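Local atomic coordinates of glycerol dehydrogenase (Bacillus coagulans, PDB entry 6CSJ), a protein that probably oxidises glycerol and related polyols with NAD+ as an iron-containing-type alcohol dehydrogenase, here in a double-mutant form that has acquired D-lactate dehydrogenase activity. Residues I34-D38 with F39-L43. The protein carries 2 engineered substitutions. Residues are numbered along the deposited sequence; the frame is centred on the assembly and turned at random.
Sequences IIADD and FVTGL
D37 caps helix 38-51 by reaching forward with its carboxylate to the first turn, where OD1 accepts a nearly straight hydrogen bond (168° at the hydrogen) from V40 N, 2.8 Å away. A chi1 of 69° sets CG between the backbone N and the carbonyl carbon and points OD1 at V40 N. Aspartate suits an N-cap because its short side chain supplies an acceptor to V40 N, which has no helical carbonyl four residues back, and its negative charge probably suits the positive end of the helix dipole. The V40 side chain crosses that of D37 at about a right angle, its CG2 3.3 Å from D37 OD1, while its CG1 makes an apolar contact with A36 CB at 4.2 Å; valine's apolar branches suit this buried place against the sheet. The hydroxyl of T41, held beside its own backbone N, gives D37 O a second donor: T41 N lies 2.9 Å from D37 O, nearly in line with the carbonyl, and T41 OG1 2.7 Å, above its plane. G42 N bonds to D38 O. The turn joins strand 32-36 to helix 38-51 of a beta-alpha-beta unit; A36 pairs with A62 of strand 59-63 and V40 packs on I91 of strand 87-92.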
# COMPACT_ATOMS: atom_id res chain seq x y z
N ILE A 34 1.25 -19.39 -11.48
CA ILE A 34 0.95 -17.98 -11.73
C ILE A 34 -0.53 -17.69 -11.46
O ILE A 34 -1.40 -18.08 -12.24
CB ILE A 34 1.38 -17.58 -13.17
CG1 ILE A 34 2.89 -17.81 -13.35
CG2 ILE A 34 1.00 -16.14 -13.47
CD1 ILE A 34 3.43 -17.56 -14.73
N ILE A 35 -0.80 -17.00 -10.35
CA ILE A 35 -2.16 -16.73 -9.89
C ILE A 35 -2.62 -15.37 -10.41
O ILE A 35 -1.91 -14.38 -10.28
CB ILE A 35 -2.21 -16.73 -8.34
CG1 ILE A 35 -1.71 -18.06 -7.78
CG2 ILE A 35 -3.62 -16.47 -7.83
CD1 ILE A 35 -1.38 -18.01 -6.30
N ALA A 36 -3.82 -15.34 -10.99
CA ALA A 36 -4.44 -14.11 -11.48
C ALA A 36 -5.96 -14.28 -11.60
O ALA A 36 -6.43 -15.38 -11.93
CB ALA A 36 -3.85 -13.72 -12.81
N ASP A 37 -6.72 -13.22 -11.33
CA ASP A 37 -8.17 -13.27 -11.48
C ASP A 37 -8.60 -13.24 -12.96
O ASP A 37 -7.76 -13.15 -13.86
CB ASP A 37 -8.87 -12.18 -10.64
CG ASP A 37 -8.63 -10.76 -11.13
OD1 ASP A 37 -8.17 -10.54 -12.27
OD2 ASP A 37 -8.96 -9.84 -10.38
N ASP A 38 -9.91 -13.31 -13.19
CA ASP A 38 -10.48 -13.30 -14.54
C ASP A 38 -10.02 -12.09 -15.37
O ASP A 38 -9.45 -12.25 -16.45
CB ASP A 38 -12.02 -13.34 -14.47
CG ASP A 38 -12.65 -13.59 -15.83
OD1 ASP A 38 -12.37 -14.67 -16.41
OD2 ASP A 38 -13.40 -12.72 -16.32
N PHE A 39 -10.24 -10.90 -14.85
CA PHE A 39 -9.89 -9.66 -15.55
C PHE A 39 -8.40 -9.57 -15.90
O PHE A 39 -8.04 -9.26 -17.04
CB PHE A 39 -10.31 -8.44 -14.73
CG PHE A 39 -9.98 -7.13 -15.38
CD1 PHE A 39 -10.81 -6.61 -16.38
CD2 PHE A 39 -8.83 -6.42 -15.03
CE1 PHE A 39 -10.51 -5.40 -16.99
CE2 PHE A 39 -8.52 -5.21 -15.65
CZ PHE A 39 -9.37 -4.70 -16.63
N VAL A 40 -7.53 -9.84 -14.92
CA VAL A 40 -6.07 -9.73 -15.12
C VAL A 40 -5.55 -10.82 -16.05
O VAL A 40 -4.62 -10.57 -16.82
CB VAL A 40 -5.29 -9.70 -13.78
CG1 VAL A 40 -3.77 -9.70 -14.03
CG2 VAL A 40 -5.68 -8.48 -12.95
N THR A 41 -6.14 -12.02 -15.99
CA THR A 41 -5.80 -13.10 -16.94
C THR A 41 -6.05 -12.66 -18.39
O THR A 41 -5.20 -12.88 -19.25
CB THR A 41 -6.55 -14.41 -16.61
OG1 THR A 41 -6.20 -14.85 -15.29
CG2 THR A 41 -6.21 -15.53 -17.61
N GLY A 42 -7.19 -12.02 -18.65
CA GLY A 42 -7.48 -11.44 -19.96
C GLY A 42 -6.55 -10.29 -20.31
O GLY A 42 -6.14 -10.15 -21.46
N LEU A 43 -6.20 -9.47 -19.32
CA LEU A 43 -5.33 -8.31 -19.53
C LEU A 43 -3.90 -8.67 -19.92
O LEU A 43 -3.38 -8.13 -20.90
CB LEU A 43 -5.31 -7.41 -18.29
CG LEU A 43 -4.60 -6.05 -18.42
CD1 LEU A 43 -5.34 -5.13 -19.38
CD2 LEU A 43 -4.45 -5.40 -17.05